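Local atomic coordinates of transcriptional regulator AefR (Pseudomonas syringae pv. tomato, PDB entry 3CDL), a protein that probably binds DNA as a dimeric transcription factor of the TetR family, regulating transcription through an N-terminal helix-turn-helix domain. Residues Val80-Gln85 with Met194-Tyr199; Glu59-Leu64 with Gln121-Arg126. One frame throughout, in Å; residues are numbered along the deposited sequence.

Interaction 1: residues Val80-Gln85 with Met194-Tyr199; sequences VSLREQ and MFLGWY
L196 reaches from the last turns of helix 181-199 to the first turn of helix 82-97 and divides its two methyls between backbone and side chain. Its CD1 rests against the main chain, 3.7 Å from the amide N of R83, and also meets L82 CB at 4.0 Å. The other methyl, CD2, lies 4.0 Å from L82 CD1, the two leucines crossing at a slant. L82 is turned to this partner with CG anti to the carbonyl carbon (chi1 -65°), beside the backbone N. W137 of helix 133-143 also touches L82, while L86, one turn on, packs on L196.

The turn that presents L82 and R83 is fixed by S81 at the N-cap: its OG accepts from E84 N at 3.0 Å, a nearly straight bond of 162°. R83 runs along the outside, CB 4.3 Å from L196 CD1, and its guanidinium NH1 is hydrogen-bonded to N193. On another side of helix 181-199, F195 and Y199 pack on M194 (selenomethionine) of the second subunit. No hydrogen bond joins the two segments, which meet by van der Waals contact alone, leucine methyl on leucine and on the R83 backbone, with the R83-N193 bond at the exposed margin.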
loop_
_atom_site.group_PDB
_atom_site.type_symbol
_atom_site.label_atom_id
_atom_site.label_comp_id
_atom_site.label_asym_id
_atom_site.label_seq_id
_atom_site.Cartn_x
_atom_site.Cartn_y
_atom_site.Cartn_z
ATOM N N VAL B 80 18.529 8.110 -26.862
ATOM C CA VAL B 80 17.140 8.013 -27.268
ATOM C C VAL B 80 16.464 8.872 -26.201
ATOM O O VAL B 80 17.018 9.038 -25.103
ATOM C CB VAL B 80 16.640 6.536 -27.268
ATOM C CG1 VAL B 80 17.332 5.716 -26.189
ATOM C CG2 VAL B 80 15.133 6.461 -27.107
ATOM N N SER B 81 15.306 9.452 -26.515
ATOM C CA SER B 81 14.653 10.371 -25.577
ATOM C C SER B 81 14.289 9.660 -24.292
ATOM O O SER B 81 13.840 8.510 -24.323
ATOM C CB SER B 81 13.404 11.019 -26.183
ATOM O OG SER B 81 12.339 10.096 -26.252
ATOM N N LEU B 82 14.508 10.352 -23.172
ATOM C CA LEU B 82 14.077 9.903 -21.847
ATOM C C LEU B 82 12.636 9.403 -21.873
ATOM O O LEU B 82 12.337 8.325 -21.365
ATOM C CB LEU B 82 14.180 11.044 -20.826
ATOM C CG LEU B 82 15.548 11.616 -20.467
ATOM C CD1 LEU B 82 15.377 12.684 -19.397
ATOM C CD2 LEU B 82 16.512 10.524 -20.001
ATOM N N ARG B 83 11.764 10.204 -22.477
ATOM C CA ARG B 83 10.369 9.859 -22.653
ATOM C C ARG B 83 10.216 8.449 -23.236
ATOM O O ARG B 83 9.654 7.561 -22.588
ATOM C CB ARG B 83 9.701 10.904 -23.553
ATOM C CG ARG B 83 8.224 10.700 -23.730
ATOM C CD ARG B 83 7.565 11.935 -24.279
ATOM N NE ARG B 83 6.154 11.925 -23.907
ATOM C CZ ARG B 83 5.621 12.639 -22.918
ATOM N NH1 ARG B 83 4.326 12.525 -22.680
ATOM N NH2 ARG B 83 6.363 13.468 -22.182
ATOM N N GLU B 84 10.749 8.245 -24.441
ATOM C CA GLU B 84 10.593 6.979 -25.156
ATOM C C GLU B 84 11.021 5.793 -24.298
ATOM O O GLU B 84 10.250 4.851 -24.109
ATOM C CB GLU B 84 11.387 6.998 -26.463
ATOM C CG GLU B 84 10.933 5.956 -27.458
ATOM C CD GLU B 84 12.040 5.533 -28.399
ATOM O OE1 GLU B 84 12.487 6.367 -29.230
ATOM O OE2 GLU B 84 12.466 4.357 -28.302
ATOM N N GLN B 85 12.246 5.857 -23.778
ATOM C CA GLN B 85 12.783 4.800 -22.922
ATOM C C GLN B 85 12.076 4.671 -21.575
ATOM O O GLN B 85 11.870 3.568 -21.109
ATOM C CB GLN B 85 14.309 4.926 -22.747
ATOM C CG GLN B 85 14.843 6.232 -22.140
ATOM C CD GLN B 85 16.367 6.360 -22.278
ATOM O OE1 GLN B 85 17.119 5.510 -21.802
ATOM N NE2 GLN B 85 16.820 7.423 -22.931
HETATM N N MSE B 194 4.120 13.506 -15.348
HETATM C CA MSE B 194 4.337 14.116 -14.059
HETATM C C MSE B 194 5.805 13.984 -13.678
HETATM O O MSE B 194 6.426 14.955 -13.269
HETATM C CB MSE B 194 3.451 13.463 -13.005
HETATM C CG MSE B 194 3.666 14.037 -11.628
HETATM SE SE MSE B 194 2.152 13.741 -10.500
HETATM C CE MSE B 194 0.859 13.375 -11.925
ATOM N N PHE B 195 6.343 12.779 -13.841
ATOM C CA PHE B 195 7.703 12.491 -13.412
ATOM C C PHE B 195 8.676 13.355 -14.199
ATOM O O PHE B 195 9.434 14.143 -13.623
ATOM C CB PHE B 195 8.066 10.989 -13.512
ATOM C CG PHE B 195 9.431 10.667 -12.928
ATOM C CD1 PHE B 195 9.586 10.451 -11.549
ATOM C CD2 PHE B 195 10.570 10.663 -13.736
ATOM C CE1 PHE B 195 10.846 10.203 -11.000
ATOM C CE2 PHE B 195 11.840 10.422 -13.193
ATOM C CZ PHE B 195 11.978 10.183 -11.825
ATOM N N LEU B 196 8.626 13.232 -15.521
ATOM C CA LEU B 196 9.617 13.920 -16.342
ATOM C C LEU B 196 9.433 15.420 -16.295
ATOM O O LEU B 196 10.428 16.166 -16.318
ATOM C CB LEU B 196 9.623 13.405 -17.787
ATOM C CG LEU B 196 10.509 12.177 -17.950
ATOM C CD1 LEU B 196 10.563 11.770 -19.391
ATOM C CD2 LEU B 196 11.911 12.469 -17.425
ATOM N N GLY B 197 8.158 15.837 -16.210
ATOM C CA GLY B 197 7.774 17.226 -15.972
ATOM C C GLY B 197 8.640 17.893 -14.915
ATOM O O GLY B 197 9.152 18.999 -15.129
ATOM N N TRP B 198 8.821 17.209 -13.779
ATOM C CA TRP B 198 9.561 17.758 -12.635
ATOM C C TRP B 198 11.055 17.482 -12.684
ATOM O O TRP B 198 11.857 18.359 -12.400
ATOM C CB TRP B 198 8.967 17.276 -11.294
ATOM C CG TRP B 198 9.770 17.754 -10.113
ATOM C CD1 TRP B 198 10.515 16.983 -9.279
ATOM C CD2 TRP B 198 9.945 19.113 -9.663
ATOM N NE1 TRP B 198 11.141 17.762 -8.331
ATOM C CE2 TRP B 198 10.809 19.075 -8.543
ATOM C CE3 TRP B 198 9.467 20.359 -10.104
ATOM C CZ2 TRP B 198 11.201 20.238 -7.847
ATOM C CZ3 TRP B 198 9.860 21.518 -9.410
ATOM C CH2 TRP B 198 10.713 21.442 -8.293
ATOM N N TYR B 199 11.439 16.271 -13.049
ATOM C CA TYR B 199 12.847 15.872 -12.954
ATOM C C TYR B 199 13.742 16.102 -14.167
ATOM O O TYR B 199 14.976 16.240 -14.026
ATOM C CB TYR B 199 12.953 14.433 -12.518
ATOM C CG TYR B 199 12.663 14.263 -11.057
ATOM C CD1 TYR B 199 13.491 14.821 -10.081
ATOM C CD2 TYR B 199 11.560 13.531 -10.643
ATOM C CE1 TYR B 199 13.210 14.647 -8.739
ATOM C CE2 TYR B 199 11.285 13.347 -9.304
ATOM C CZ TYR B 199 12.089 13.902 -8.363
ATOM O OH TYR B 199 11.763 13.697 -7.046
#

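Interaction 2: residues Glu59-Leu64 with Gln121-Arg126; sequences EMLQRL and QVWLAR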
loop_
_atom_site.group_PDB
_atom_site.type_symbol
_atom_site.label_atom_id
_atom_site.label_comp_id
_atom_site.label_asym_id
_atom_site.label_seq_id
_atom_site.Cartn_x
_atom_site.Cartn_y
_atom_site.Cartn_z
ATOM N N GLU B 59 11.237 -17.774 -0.476
ATOM C CA GLU B 59 11.167 -17.911 -1.920
ATOM C C GLU B 59 10.081 -17.025 -2.503
ATOM O O GLU B 59 10.293 -16.351 -3.501
ATOM C CB GLU B 59 10.895 -19.364 -2.302
ATOM C CG GLU B 59 11.785 -19.901 -3.431
ATOM C CD GLU B 59 11.504 -19.285 -4.775
ATOM O OE1 GLU B 59 10.877 -19.950 -5.626
ATOM O OE2 GLU B 59 11.920 -18.133 -4.992
HETATM N N MSE B 60 8.915 -17.038 -1.866
HETATM C CA MSE B 60 7.812 -16.156 -2.223
HETATM C C MSE B 60 8.179 -14.674 -2.174
HETATM O O MSE B 60 7.774 -13.902 -3.040
HETATM C CB MSE B 60 6.647 -16.405 -1.283
HETATM C CG MSE B 60 5.672 -17.420 -1.787
HETATM SE SE MSE B 60 4.441 -17.989 -0.403
HETATM C CE MSE B 60 4.018 -16.329 0.505
ATOM N N LEU B 61 8.930 -14.282 -1.148
ATOM C CA LEU B 61 9.412 -12.916 -1.016
ATOM C C LEU B 61 10.298 -12.546 -2.211
ATOM O O LEU B 61 9.976 -11.611 -2.953
ATOM C CB LEU B 61 10.162 -12.756 0.308
ATOM C CG LEU B 61 10.163 -11.414 1.030
ATOM C CD1 LEU B 61 8.739 -10.943 1.347
ATOM C CD2 LEU B 61 11.006 -11.496 2.306
ATOM N N GLN B 62 11.388 -13.297 -2.407
ATOM C CA GLN B 62 12.296 -13.105 -3.547
ATOM C C GLN B 62 11.519 -12.837 -4.829
ATOM O O GLN B 62 11.845 -11.924 -5.574
ATOM C CB GLN B 62 13.214 -14.322 -3.764
ATOM C CG GLN B 62 14.001 -14.839 -2.536
ATOM C CD GLN B 62 15.081 -13.883 -2.024
ATOM O OE1 GLN B 62 16.278 -14.104 -2.241
ATOM N NE2 GLN B 62 14.661 -12.824 -1.327
ATOM N N ARG B 63 10.478 -13.639 -5.051
ATOM C CA ARG B 63 9.627 -13.578 -6.241
ATOM C C ARG B 63 8.813 -12.308 -6.351
ATOM O O ARG B 63 8.418 -11.911 -7.448
ATOM C CB ARG B 63 8.641 -14.736 -6.231
ATOM C CG ARG B 63 9.179 -16.032 -6.708
ATOM C CD ARG B 63 8.039 -17.009 -6.857
ATOM N NE ARG B 63 8.515 -18.383 -6.987
ATOM C CZ ARG B 63 7.866 -19.340 -7.639
ATOM N NH1 ARG B 63 6.714 -19.071 -8.236
ATOM N NH2 ARG B 63 8.376 -20.559 -7.702
ATOM N N LEU B 64 8.547 -11.686 -5.209
ATOM C CA LEU B 64 7.611 -10.580 -5.152
ATOM C C LEU B 64 8.207 -9.297 -5.695
ATOM O O LEU B 64 8.025 -8.983 -6.865
ATOM C CB LEU B 64 7.078 -10.379 -3.735
ATOM C CG LEU B 64 5.896 -9.417 -3.695
ATOM C CD1 LEU B 64 4.831 -9.862 -4.679
ATOM C CD2 LEU B 64 5.336 -9.318 -2.310
ATOM N N GLN B 121 10.564 -7.945 9.624
ATOM C CA GLN B 121 12.006 -7.728 9.639
ATOM C C GLN B 121 12.796 -8.510 8.581
ATOM O O GLN B 121 13.944 -8.183 8.311
ATOM C CB GLN B 121 12.575 -7.945 11.042
ATOM C CG GLN B 121 12.854 -9.372 11.426
ATOM C CD GLN B 121 13.372 -9.485 12.856
ATOM O OE1 GLN B 121 13.553 -10.584 13.381
ATOM N NE2 GLN B 121 13.594 -8.349 13.493
ATOM N N VAL B 122 12.195 -9.538 7.988
ATOM C CA VAL B 122 12.839 -10.212 6.860
ATOM C C VAL B 122 12.501 -9.488 5.557
ATOM O O VAL B 122 13.296 -9.470 4.631
ATOM C CB VAL B 122 12.570 -11.755 6.799
ATOM C CG1 VAL B 122 13.177 -12.458 8.015
ATOM C CG2 VAL B 122 11.113 -12.061 6.707
ATOM N N TRP B 123 11.322 -8.877 5.514
ATOM C CA TRP B 123 10.899 -8.005 4.417
ATOM C C TRP B 123 11.845 -6.809 4.342
ATOM O O TRP B 123 12.357 -6.476 3.284
ATOM C CB TRP B 123 9.498 -7.484 4.720
ATOM C CG TRP B 123 8.576 -7.330 3.568
ATOM C CD1 TRP B 123 7.430 -8.034 3.353
ATOM C CD2 TRP B 123 8.685 -6.393 2.485
ATOM N NE1 TRP B 123 6.817 -7.609 2.195
ATOM C CE2 TRP B 123 7.568 -6.603 1.641
ATOM C CE3 TRP B 123 9.617 -5.404 2.143
ATOM C CZ2 TRP B 123 7.361 -5.866 0.471
ATOM C CZ3 TRP B 123 9.418 -4.674 0.981
ATOM C CH2 TRP B 123 8.294 -4.908 0.154
ATOM N N LEU B 124 12.069 -6.177 5.489
ATOM C CA LEU B 124 12.770 -4.915 5.543
ATOM C C LEU B 124 14.289 -5.024 5.533
ATOM O O LEU B 124 14.959 -4.060 5.195
ATOM C CB LEU B 124 12.243 -4.047 6.704
ATOM C CG LEU B 124 12.639 -4.146 8.182
ATOM C CD1 LEU B 124 13.525 -2.967 8.557
ATOM C CD2 LEU B 124 11.389 -4.140 9.063
ATOM N N ALA B 125 14.836 -6.189 5.878
ATOM C CA ALA B 125 16.269 -6.437 5.683
ATOM C C ALA B 125 16.552 -6.774 4.215
ATOM O O ALA B 125 17.636 -6.497 3.697
ATOM C CB ALA B 125 16.776 -7.544 6.617
ATOM N N ARG B 126 15.549 -7.349 3.553
ATOM C CA ARG B 126 15.639 -7.745 2.147
ATOM C C ARG B 126 15.247 -6.625 1.180
ATOM O O ARG B 126 15.394 -6.765 -0.040
ATOM C CB ARG B 126 14.799 -9.008 1.890
ATOM C CG ARG B 126 15.535 -10.336 2.186
ATOM C CD ARG B 126 16.161 -11.007 0.924
ATOM N NE ARG B 126 16.436 -10.071 -0.180
ATOM C CZ ARG B 126 17.067 -10.371 -1.317
ATOM N NH1 ARG B 126 17.529 -11.598 -1.538
ATOM N NH2 ARG B 126 17.238 -9.430 -2.239
#
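L61 lays its CD1 methyl over one face of the W123 indole, a CH-pi contact with the methyl carbon 4.1 Å from the centroid of the five-membered ring and 25° off its normal. This is a helix-to-helix junction of the TetR fold: helix 53-64 follows the predicted helix-turn-helix, and helix 117-125 belongs to the C-terminal domain of the AefR-like family. The nearest ring atom to that methyl is W123 CD1, at 3.8 Å. The second branch of L61 goes to the backbone, CD2 standing 3.8 Å from V122 O, with V122 CG2 farther off at 4.4 Å. L61 also packs on V109 of helix 100-114. The tryptophan also has aromatic neighbours: W65 of the same chain meets it edge-to-face and F174 of the second subunit stacks on it, which brings this junction to the dimer partner.

Toward solvent, Q62 and R126 cross at about a right angle, their amide and guanidinium planes 74° apart. A bend at chi2 (-68°) brings the amide of Q62 to the arginine, where NE2 lies over one guanidinium face. Q62 NE2 and R126 NH1 are both donors and make no hydrogen bond. Q62 OE1 does come to 2.9 Å from R126 NH1, but the angle there is too poor for a bond.

From the N terminus, the chain passes through the predicted helix-turn-helix (residues 31-50) into helix 53-64, which carries the first half of interaction 2; helix 82-97 follows with the first half of interaction 1. Interaction 2 closes first, at helix 117-125, across 56 intervening residues. Interaction 1 closes only at helix 181-199, across 108. Their segments alternate, so the two loops cross rather than nest. The contacts do not touch: their centres are 30 Å apart, on opposite sides of the chain's centre. Interaction 2 ties the probable DNA-binding end to the C-terminal region, whereas interaction 1 joins the first turn of helix 82-97 to the end of helix 181-199.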